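Lactococcus lactis MG1363 DpsA (Lactococcus lactis, PDB 1ZS3) probably protects DNA under oxidative stress as a Dps protein, assembling into a twelve-subunit particle and binding DNA with the help of an N-terminal helix required for it. Local coordinates at residues Lys24-Gly28 with Leu135-Glu139; Phe122-Asn126 with Asn155-Ile159; Ile129-Ile133 with Val148-Tyr152. All coordinates share one frame; numbering follows the deposited sequence.

Interaction 1 (Lys24-Gly28 with Leu135-Glu139); sequences KPTAG and LANKE
Glu139 and Leu135, one helical turn apart, both set CG anti to their carbonyl carbon, beside the backbone N, which directs both side chains at Pro25-Ala27 (chi1 -77° for Glu139, -66° for Leu135). Beyond CG the Glu139 chain is extended, which carries its carboxylate to the first turn of helix 27-51. There OE1 of Glu139 accepts a hydrogen bond from the backbone N of Ala27 at 2.8 Å. The bond is bent, with an N-H...O angle of 142°, and it arrives on the syn side of the carboxylate, somewhat out of its plane. The second oxygen, OE2 of Glu139, lies 3.4 Å from CB of Ala27 and also forms a salt bridge with Lys141, so each carboxylate oxygen has a polar partner. Being close to the start of a helix, and to a lysine, would be expected to favour the ionised form.

Leu135 supplies the apolar half of the contact. Its CB rests 4.0 Å from CB of Ala27, while its branch CD1 reaches back to CB of Pro25 at 3.8 Å, covering the turn that leads into the helix. Thr26 points its CB away from the partner segment, yet that atom stays 3.7 Å from OE1 of Glu139. Its OG1 serves the helix itself, bonding to the backbone N of Ala29. Helix 27-51 thus has two side chains at its first backbone N-H groups: the classical N-cap Thr26, and Glu139 from the end of helix 111-138, an arrangement that ties together two helices of the Dps four-helix bundle.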
ATOM      1  N   LYS A  24      50.759  -1.326   2.354  1.00 69.94           N
ATOM      2  CA  LYS A  24      50.814  -0.192   3.285  1.00 68.54           C
ATOM      3  C   LYS A  24      49.572  -0.017   4.109  1.00 66.86           C
ATOM      4  O   LYS A  24      49.528   0.911   4.904  1.00 67.89           O
ATOM      5  CB  LYS A  24      50.977   1.098   2.486  1.00 68.90           C
ATOM      6  CG  LYS A  24      49.701   1.635   1.850  1.00 68.91           C
ATOM      7  CD  LYS A  24      49.902   1.923   0.365  1.00 71.82           C
ATOM      8  CE  LYS A  24      50.782   3.169   0.087  1.00 73.46           C
ATOM      9  NZ  LYS A  24      51.577   3.011  -1.188  1.00 73.89           N
ATOM     10  N   PRO A  25      48.711  -1.035   4.120  1.00 64.66           N
ATOM     11  CA  PRO A  25      47.336  -1.069   3.555  1.00 62.12           C
ATOM     12  C   PRO A  25      46.604   0.228   3.309  1.00 59.82           C
ATOM     13  O   PRO A  25      46.631   1.106   4.179  1.00 58.78           O
ATOM     14  CB  PRO A  25      46.554  -1.910   4.581  1.00 62.65           C
ATOM     15  CG  PRO A  25      47.547  -2.132   5.711  1.00 63.48           C
ATOM     16  CD  PRO A  25      48.924  -2.172   5.019  1.00 64.89           C
ATOM     17  N   THR A  26      45.943   0.355   2.147  1.00 57.74           N
ATOM     18  CA  THR A  26      44.879   1.358   1.961  1.00 56.11           C
ATOM     19  C   THR A  26      43.511   0.800   2.405  1.00 55.26           C
ATOM     20  O   THR A  26      43.349  -0.412   2.633  1.00 54.52           O
ATOM     21  CB  THR A  26      44.729   1.868   0.499  1.00 56.02           C
ATOM     22  OG1 THR A  26      44.454   0.780  -0.392  1.00 53.97           O
ATOM     23  CG2 THR A  26      46.013   2.471  -0.018  1.00 56.70           C
ATOM     24  N   ALA A  27      42.530   1.696   2.491  1.00 53.89           N
ATOM     25  CA  ALA A  27      41.186   1.296   2.830  1.00 52.32           C
ATOM     26  C   ALA A  27      40.687   0.339   1.729  1.00 51.12           C
ATOM     27  O   ALA A  27      40.303  -0.781   2.041  1.00 51.63           O
ATOM     28  CB  ALA A  27      40.281   2.501   2.950  1.00 52.54           C
ATOM     29  N   GLY A  28      40.768   0.747   0.465  1.00 49.57           N
ATOM     30  CA  GLY A  28      40.250  -0.020  -0.678  1.00 48.37           C
ATOM     31  C   GLY A  28      40.876  -1.385  -0.822  1.00 48.01           C
ATOM     32  O   GLY A  28      40.283  -2.327  -1.340  1.00 47.73           O
ATOM     33  N   LEU A 135      40.877   2.551   8.714  1.00 46.71           N
ATOM     34  CA  LEU A 135      41.614   3.083   7.561  1.00 47.46           C
ATOM     35  C   LEU A 135      40.762   4.105   6.873  1.00 47.96           C
ATOM     36  O   LEU A 135      41.258   5.165   6.494  1.00 48.80           O
ATOM     37  CB  LEU A 135      42.040   1.986   6.554  1.00 47.27           C
ATOM     38  CG  LEU A 135      43.079   0.958   7.066  1.00 48.11           C
ATOM     39  CD1 LEU A 135      43.562   0.022   5.956  1.00 46.90           C
ATOM     40  CD2 LEU A 135      44.266   1.626   7.788  1.00 49.39           C
ATOM     41  N   ALA A 136      39.463   3.843   6.765  1.00 48.24           N
ATOM     42  CA  ALA A 136      38.579   4.718   6.019  1.00 47.93           C
ATOM     43  C   ALA A 136      38.506   6.076   6.698  1.00 47.52           C
ATOM     44  O   ALA A 136      38.438   7.102   6.020  1.00 47.54           O
ATOM     45  CB  ALA A 136      37.194   4.089   5.890  1.00 48.17           C
ATOM     46  N   ASN A 137      38.563   6.093   8.029  1.00 47.59           N
ATOM     47  CA  ASN A 137      38.492   7.335   8.760  1.00 47.88           C
ATOM     48  C   ASN A 137      39.764   8.152   8.611  1.00 47.78           C
ATOM     49  O   ASN A 137      39.682   9.392   8.506  1.00 48.39           O
ATOM     50  CB  ASN A 137      38.130   7.143  10.243  1.00 48.19           C
ATOM     51  CG  ASN A 137      36.614   6.812  10.439  1.00 48.15           C
ATOM     52  OD1 ASN A 137      36.282   5.824  11.074  1.00 48.05           O
ATOM     53  ND2 ASN A 137      35.726   7.624   9.853  1.00 46.58           N
ATOM     54  N   LYS A 138      40.935   7.482   8.629  1.00 47.30           N
ATOM     55  CA  LYS A 138      42.269   8.105   8.391  1.00 46.15           C
ATOM     56  C   LYS A 138      42.256   8.716   7.025  1.00 43.62           C
ATOM     57  O   LYS A 138      42.672   9.849   6.849  1.00 43.18           O
ATOM     58  CB  LYS A 138      43.393   7.056   8.415  1.00 47.52           C
ATOM     59  CG  LYS A 138      44.024   6.766   9.806  1.00 50.32           C
ATOM     60  CD  LYS A 138      44.715   5.377   9.819  1.00 54.06           C
ATOM     61  CE  LYS A 138      45.060   4.885  11.254  1.00 57.28           C
ATOM     62  NZ  LYS A 138      46.336   4.036  11.314  1.00 59.39           N
ATOM     63  N   GLU A 139      41.791   7.950   6.068  1.00 40.64           N
ATOM     64  CA  GLU A 139      41.812   8.416   4.681  1.00 39.26           C
ATOM     65  C   GLU A 139      40.776   9.525   4.430  1.00 38.66           C
ATOM     66  O   GLU A 139      40.755  10.070   3.325  1.00 37.11           O
ATOM     67  CB  GLU A 139      41.630   7.223   3.717  1.00 39.11           C
ATOM     68  CG  GLU A 139      42.914   6.407   3.585  1.00 38.29           C
ATOM     69  CD  GLU A 139      42.802   5.162   2.739  1.00 39.95           C
ATOM     70  OE1 GLU A 139      43.525   4.209   3.110  1.00 41.80           O
ATOM     71  OE2 GLU A 139      42.043   5.109   1.717  1.00 38.62           O
TER

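Interaction 2 (Phe122-Asn126 with Asn155-Ile159); sequences FQAQN and NLQVI
Asn155 lies between Phe122 and Asn126 where helices 111-138 and 142-165 of the ferritin-like four-helix bundle run nearly antiparallel, their local axes at 158° and 9.6 Å apart. Its ND2 gives a hydrogen bond to OD1 of Asn126 at 3.3 Å. The donor approaches from above the carbonyl plane, 41° out of it, rather than on a lone pair, and the two amides slide past each other in opposite directions. The other neighbour of the Asn155 amide is aromatic: the amide stands almost perpendicular to the Phe122 ring (87°) and meets it at the edge, with OD1 of Asn155 3.5 Å from CE2 of Phe122. Lower on the side chain, CB of Phe122 packs on CG1 of Ile159 at 3.8 Å.

Gln125 flanks the same amide, its CB 3.6 Å from ND2 of Asn155. The second shell is Glu41 and Glu68 of the other two long helices, to which NE2 of Gln125, lying over the rim of one face of the Phe122 ring, is hydrogen-bonded. Those two bonds would hold the Gln125 amide in its rotation beside the ring. On the opposite face, CG1 of Val158 sits over the ring centre, 4.3 Å above the plane.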
ATOM      1  N   PHE A 122      31.669 -15.414  10.472  1.00 43.11           N
ATOM      2  CA  PHE A 122      31.305 -13.989  10.641  1.00 42.93           C
ATOM      3  C   PHE A 122      32.209 -13.305  11.627  1.00 43.50           C
ATOM      4  O   PHE A 122      32.451 -12.126  11.504  1.00 43.12           O
ATOM      5  CB  PHE A 122      29.834 -13.827  11.036  1.00 42.45           C
ATOM      6  CG  PHE A 122      28.912 -13.769   9.868  1.00 41.62           C
ATOM      7  CD1 PHE A 122      28.358 -14.914   9.343  1.00 41.89           C
ATOM      8  CD2 PHE A 122      28.605 -12.576   9.283  1.00 43.64           C
ATOM      9  CE1 PHE A 122      27.532 -14.868   8.250  1.00 41.41           C
ATOM     10  CE2 PHE A 122      27.764 -12.531   8.177  1.00 43.66           C
ATOM     11  CZ  PHE A 122      27.239 -13.685   7.666  1.00 42.27           C
ATOM     12  N   GLN A 123      32.707 -14.037  12.614  1.00 44.89           N
ATOM     13  CA  GLN A 123      33.647 -13.505  13.601  1.00 46.05           C
ATOM     14  C   GLN A 123      34.892 -13.199  12.828  1.00 46.57           C
ATOM     15  O   GLN A 123      35.579 -12.247  13.122  1.00 47.42           O
ATOM     16  CB  GLN A 123      33.971 -14.550  14.676  1.00 46.57           C
ATOM     17  CG  GLN A 123      33.678 -14.164  16.143  1.00 48.45           C
ATOM     18  CD  GLN A 123      33.402 -15.367  17.088  1.00 50.02           C
ATOM     19  OE1 GLN A 123      33.358 -15.194  18.321  1.00 49.81           O
ATOM     20  NE2 GLN A 123      33.197 -16.555  16.517  1.00 51.15           N
ATOM     21  N   ALA A 124      35.143 -14.019  11.799  1.00 46.99           N
ATOM     22  CA  ALA A 124      36.352 -13.875  10.962  1.00 47.12           C
ATOM     23  C   ALA A 124      36.212 -12.714  10.040  1.00 47.15           C
ATOM     24  O   ALA A 124      37.171 -11.983   9.859  1.00 48.26           O
ATOM     25  CB  ALA A 124      36.676 -15.155  10.177  1.00 46.92           C
ATOM     26  N   GLN A 125      35.030 -12.471   9.467  1.00 47.25           N
ATOM     27  CA  GLN A 125      34.858 -11.307   8.593  1.00 46.92           C
ATOM     28  C   GLN A 125      35.142 -10.005   9.365  1.00 46.87           C
ATOM     29  O   GLN A 125      35.588  -9.018   8.745  1.00 45.38           O
ATOM     30  CB  GLN A 125      33.438 -11.176   8.000  1.00 46.81           C
ATOM     31  CG  GLN A 125      32.924 -12.389   7.215  1.00 45.14           C
ATOM     32  CD  GLN A 125      31.686 -12.067   6.451  1.00 44.16           C
ATOM     33  OE1 GLN A 125      31.470 -10.928   6.086  1.00 43.81           O
ATOM     34  NE2 GLN A 125      30.844 -13.061   6.235  1.00 44.79           N
ATOM     35  N   ASN A 126      34.929 -10.024  10.696  1.00 47.57           N
ATOM     36  CA  ASN A 126      35.050  -8.798  11.533  1.00 49.44           C
ATOM     37  C   ASN A 126      36.468  -8.297  11.743  1.00 50.63           C
ATOM     38  O   ASN A 126      36.646  -7.109  11.907  1.00 50.85           O
ATOM     39  CB  ASN A 126      34.353  -8.926  12.898  1.00 49.58           C
ATOM     40  CG  ASN A 126      32.839  -8.585  12.822  1.00 49.80           C
ATOM     41  OD1 ASN A 126      32.330  -8.128  11.788  1.00 49.69           O
ATOM     42  ND2 ASN A 126      32.128  -8.820  13.914  1.00 48.06           N
ATOM     43  N   ASN A 155      26.899  -7.755  11.103  1.00 38.46           N
ATOM     44  CA  ASN A 155      27.633  -8.990  11.389  1.00 38.72           C
ATOM     45  C   ASN A 155      27.489  -9.352  12.891  1.00 38.31           C
ATOM     46  O   ASN A 155      27.199 -10.470  13.211  1.00 37.55           O
ATOM     47  CB  ASN A 155      29.125  -8.845  10.987  1.00 39.14           C
ATOM     48  CG  ASN A 155      29.379  -9.106   9.429  1.00 40.43           C
ATOM     49  OD1 ASN A 155      28.450  -9.093   8.650  1.00 42.99           O
ATOM     50  ND2 ASN A 155      30.654  -9.237   9.173  1.00 42.56           N
ATOM     51  N   LEU A 156      27.670  -8.409  13.790  1.00 38.27           N
ATOM     52  CA  LEU A 156      27.548  -8.671  15.239  1.00 39.61           C
ATOM     53  C   LEU A 156      26.172  -9.204  15.623  1.00 40.57           C
ATOM     54  O   LEU A 156      26.031 -10.014  16.539  1.00 41.63           O
ATOM     55  CB  LEU A 156      27.765  -7.392  16.032  1.00 39.27           C
ATOM     56  CG  LEU A 156      29.006  -7.367  16.898  1.00 40.93           C
ATOM     57  CD1 LEU A 156      30.116  -8.069  16.210  1.00 41.11           C
ATOM     58  CD2 LEU A 156      29.369  -5.911  17.238  1.00 41.83           C
ATOM     59  N   GLN A 157      25.153  -8.738  14.913  1.00 41.30           N
ATOM     60  CA  GLN A 157      23.776  -9.087  15.140  1.00 41.27           C
ATOM     61  C   GLN A 157      23.557 -10.477  14.661  1.00 40.49           C
ATOM     62  O   GLN A 157      23.023 -11.285  15.411  1.00 40.77           O
ATOM     63  CB  GLN A 157      22.936  -8.116  14.341  1.00 41.64           C
ATOM     64  CG  GLN A 157      21.472  -8.125  14.523  1.00 42.78           C
ATOM     65  CD  GLN A 157      20.808  -7.327  13.402  1.00 44.83           C
ATOM     66  OE1 GLN A 157      21.281  -6.235  13.032  1.00 46.73           O
ATOM     67  NE2 GLN A 157      19.771  -7.886  12.814  1.00 45.91           N
ATOM     68  N   VAL A 158      24.007 -10.789  13.445  1.00 39.43           N
ATOM     69  CA  VAL A 158      23.851 -12.141  12.946  1.00 39.42           C
ATOM     70  C   VAL A 158      24.498 -13.171  13.872  1.00 40.29           C
ATOM     71  O   VAL A 158      23.954 -14.279  14.010  1.00 40.45           O
ATOM     72  CB  VAL A 158      24.443 -12.325  11.542  1.00 38.81           C
ATOM     73  CG1 VAL A 158      24.514 -13.789  11.186  1.00 38.35           C
ATOM     74  CG2 VAL A 158      23.623 -11.560  10.503  1.00 39.13           C
ATOM     75  N   ILE A 159      25.648 -12.832  14.472  1.00 40.24           N
ATOM     76  CA  ILE A 159      26.390 -13.761  15.317  1.00 40.37           C
ATOM     77  C   ILE A 159      25.562 -14.078  16.525  1.00 40.25           C
ATOM     78  O   ILE A 159      25.621 -15.212  17.011  1.00 41.22           O
ATOM     79  CB  ILE A 159      27.774 -13.165  15.775  1.00 41.20           C
ATOM     80  CG1 ILE A 159      28.782 -13.149  14.618  1.00 41.12           C
ATOM     81  CG2 ILE A 159      28.391 -13.955  16.976  1.00 40.72           C
ATOM     82  CD1 ILE A 159      29.848 -12.068  14.758  1.00 41.26           C
TER

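Interaction 3 (Ile129-Ile133 with Val148-Tyr152); sequences ITRAI and VVELY
Ile129 and Ile133, a turn apart on helix 111-138, form two bumps that interlock with Val148, Val149, Leu151 and Tyr152 of helix 142-165. The local axes pass 9.5 Å apart and nearly antiparallel, at 154°, which pairs Ile129 with Tyr152 and Ile133 with Val148 as closest backbone neighbours.

Ile129 fills the hollow bounded by Val148, Leu151 and Tyr152 with two branches. CG2 of Ile129 settles against CB of Tyr152 at 3.8 Å, and its CD1, diverging from CG2, crosses Leu151 at about a right angle, 3.9 Å from CG. Ile133 occupies the next hollow. Its CD1 leans on CB of Tyr152 at 3.9 Å, and its CG2 touches CG2 of Val149 at 4.1 Å. The base of Tyr152 is therefore a bump in its turn, received between the two isoleucines.

Val148 answers from the second helix. With CG1 anti to the backbone N (chi1 167°), this methyl points toward Ile129 and Ala132, 4.0 Å from CG2 of Ile129; its fit to Ile133 is doubtful in the model. Farther out, the Tyr152 ring runs alongside Thr130, pointing the same way, and its OH is hydrogen-bonded to Glu82 of the second subunit.

Two more helices and a second subunit pack on the contact. Helix 27-51 meets it through Val34 on Ile129 and Leu31 on both Ala132 and Val148, helix 55-81 brings Tyr71 and Ile75 onto Leu151, and Phe142 of the second subunit packs on Ile133 and Val149, so this contact of the bundle also borders a subunit interface.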
ATOM      1  N   ILE A 129      36.943  -6.037   8.700  1.00 47.97           N
ATOM      2  CA  ILE A 129      36.007  -4.917   8.602  1.00 46.25           C
ATOM      3  C   ILE A 129      36.481  -3.855   9.562  1.00 45.40           C
ATOM      4  O   ILE A 129      36.577  -2.704   9.190  1.00 43.77           O
ATOM      5  CB  ILE A 129      34.573  -5.446   8.901  1.00 45.89           C
ATOM      6  CG1 ILE A 129      34.009  -6.141   7.652  1.00 46.81           C
ATOM      7  CG2 ILE A 129      33.676  -4.374   9.360  1.00 44.43           C
ATOM      8  CD1 ILE A 129      32.886  -7.166   7.906  1.00 47.24           C
ATOM      9  N   THR A 130      36.739  -4.292  10.789  1.00 45.22           N
ATOM     10  CA  THR A 130      37.315  -3.466  11.847  1.00 45.57           C
ATOM     11  C   THR A 130      38.435  -2.568  11.329  1.00 46.84           C
ATOM     12  O   THR A 130      38.431  -1.360  11.564  1.00 47.16           O
ATOM     13  CB  THR A 130      37.770  -4.373  13.001  1.00 45.49           C
ATOM     14  OG1 THR A 130      36.679  -4.535  13.924  1.00 45.32           O
ATOM     15  CG2 THR A 130      38.863  -3.767  13.841  1.00 46.09           C
ATOM     16  N   ARG A 131      39.364  -3.176  10.612  1.00 47.79           N
ATOM     17  CA  ARG A 131      40.515  -2.492  10.070  1.00 48.31           C
ATOM     18  C   ARG A 131      40.088  -1.532   8.978  1.00 46.39           C
ATOM     19  O   ARG A 131      40.583  -0.420   8.915  1.00 46.46           O
ATOM     20  CB  ARG A 131      41.552  -3.507   9.546  1.00 50.09           C
ATOM     21  CG  ARG A 131      42.308  -4.240  10.666  1.00 54.49           C
ATOM     22  CD  ARG A 131      43.565  -5.018  10.208  1.00 59.58           C
ATOM     23  NE  ARG A 131      43.331  -6.474  10.215  1.00 63.83           N
ATOM     24  CZ  ARG A 131      44.182  -7.394   9.732  1.00 66.90           C
ATOM     25  NH1 ARG A 131      43.855  -8.689   9.808  1.00 66.71           N
ATOM     26  NH2 ARG A 131      45.338  -7.022   9.166  1.00 68.46           N
ATOM     27  N   ALA A 132      39.169  -1.943   8.110  1.00 44.21           N
ATOM     28  CA  ALA A 132      38.741  -1.081   7.031  1.00 43.51           C
ATOM     29  C   ALA A 132      37.985   0.188   7.566  1.00 43.32           C
ATOM     30  O   ALA A 132      38.009   1.245   6.943  1.00 42.48           O
ATOM     31  CB  ALA A 132      37.888  -1.835   6.063  1.00 43.33           C
ATOM     32  N   ILE A 133      37.323   0.086   8.719  1.00 43.38           N
ATOM     33  CA  ILE A 133      36.688   1.231   9.331  1.00 43.09           C
ATOM     34  C   ILE A 133      37.761   2.196   9.668  1.00 44.13           C
ATOM     35  O   ILE A 133      37.672   3.342   9.260  1.00 44.73           O
ATOM     36  CB  ILE A 133      35.900   0.835  10.574  1.00 43.35           C
ATOM     37  CG1 ILE A 133      34.686   0.010  10.128  1.00 42.32           C
ATOM     38  CG2 ILE A 133      35.543   2.068  11.441  1.00 41.08           C
ATOM     39  CD1 ILE A 133      34.007  -0.705  11.231  1.00 43.39           C
ATOM     40  N   VAL A 148      30.636   0.990   6.185  1.00 33.48           N
ATOM     41  CA  VAL A 148      31.352  -0.158   6.706  1.00 34.30           C
ATOM     42  C   VAL A 148      31.027  -0.363   8.182  1.00 34.03           C
ATOM     43  O   VAL A 148      31.101  -1.477   8.679  1.00 34.42           O
ATOM     44  CB  VAL A 148      32.870   0.002   6.485  1.00 35.13           C
ATOM     45  CG1 VAL A 148      33.671  -1.004   7.290  1.00 36.15           C
ATOM     46  CG2 VAL A 148      33.204  -0.179   5.061  1.00 35.99           C
ATOM     47  N   VAL A 149      30.623   0.704   8.865  1.00 33.12           N
ATOM     48  CA  VAL A 149      30.176   0.585  10.235  1.00 32.84           C
ATOM     49  C   VAL A 149      28.847  -0.168  10.242  1.00 33.86           C
ATOM     50  O   VAL A 149      28.566  -1.006  11.100  1.00 33.49           O
ATOM     51  CB  VAL A 149      30.056   1.964  10.923  1.00 32.11           C
ATOM     52  CG1 VAL A 149      29.293   1.854  12.238  1.00 31.62           C
ATOM     53  CG2 VAL A 149      31.440   2.596  11.163  1.00 31.41           C
ATOM     54  N   GLU A 150      28.008   0.111   9.269  1.00 35.31           N
ATOM     55  CA  GLU A 150      26.738  -0.542   9.213  1.00 36.57           C
ATOM     56  C   GLU A 150      27.012  -2.029   9.173  1.00 36.15           C
ATOM     57  O   GLU A 150      26.443  -2.761   9.957  1.00 36.52           O
ATOM     58  CB  GLU A 150      25.973  -0.084   7.996  1.00 37.75           C
ATOM     59  CG  GLU A 150      24.850   0.913   8.288  1.00 41.42           C
ATOM     60  CD  GLU A 150      24.133   1.303   7.006  1.00 44.78           C
ATOM     61  OE1 GLU A 150      23.439   0.423   6.396  1.00 45.36           O
ATOM     62  OE2 GLU A 150      24.344   2.468   6.581  1.00 46.49           O
ATOM     63  N   LEU A 151      27.906  -2.454   8.279  1.00 35.66           N
ATOM     64  CA  LEU A 151      28.222  -3.866   8.068  1.00 35.81           C
ATOM     65  C   LEU A 151      28.768  -4.546   9.328  1.00 36.59           C
ATOM     66  O   LEU A 151      28.362  -5.671   9.661  1.00 37.80           O
ATOM     67  CB  LEU A 151      29.236  -3.967   6.939  1.00 35.86           C
ATOM     68  CG  LEU A 151      29.750  -5.348   6.579  1.00 35.81           C
ATOM     69  CD1 LEU A 151      28.624  -6.337   6.395  1.00 37.59           C
ATOM     70  CD2 LEU A 151      30.574  -5.269   5.314  1.00 36.46           C
ATOM     71  N   TYR A 152      29.679  -3.870  10.013  1.00 35.98           N
ATOM     72  CA  TYR A 152      30.190  -4.337  11.261  1.00 35.72           C
ATOM     73  C   TYR A 152      29.074  -4.680  12.229  1.00 36.77           C
ATOM     74  O   TYR A 152      29.093  -5.751  12.824  1.00 38.29           O
ATOM     75  CB  TYR A 152      31.064  -3.253  11.847  1.00 35.69           C
ATOM     76  CG  TYR A 152      31.546  -3.568  13.220  1.00 35.58           C
ATOM     77  CD1 TYR A 152      31.182  -2.762  14.296  1.00 36.00           C
ATOM     78  CD2 TYR A 152      32.312  -4.702  13.457  1.00 34.81           C
ATOM     79  CE1 TYR A 152      31.602  -3.064  15.567  1.00 35.37           C
ATOM     80  CE2 TYR A 152      32.720  -5.024  14.730  1.00 35.12           C
ATOM     81  CZ  TYR A 152      32.352  -4.187  15.775  1.00 33.68           C
ATOM     82  OH  TYR A 152      32.714  -4.446  17.030  1.00 33.32           O
TER

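In the fold
All three contacts use helix 111-138. Interactions 2 and 3 join it to helix 142-165 at two neighbouring levels, whereas interaction 1 joins its C-terminal end to the start of helix 27-51. Interaction 1 is the outermost, its centre about 17 Å from the chain centre, and is partly buried, while the centres of interactions 2 and 3 are about 10 and 11 Å from it and both are buried. The chemistry differs from place to place rather than with depth: a carboxylate at a helix start in 1, an amide-aromatic mixture in 2, mainly aliphatic packing in 3. Interactions 2 and 3 adjoin through Asn155 and Ile129, and both touch the second subunit; no other chain touches interaction 1.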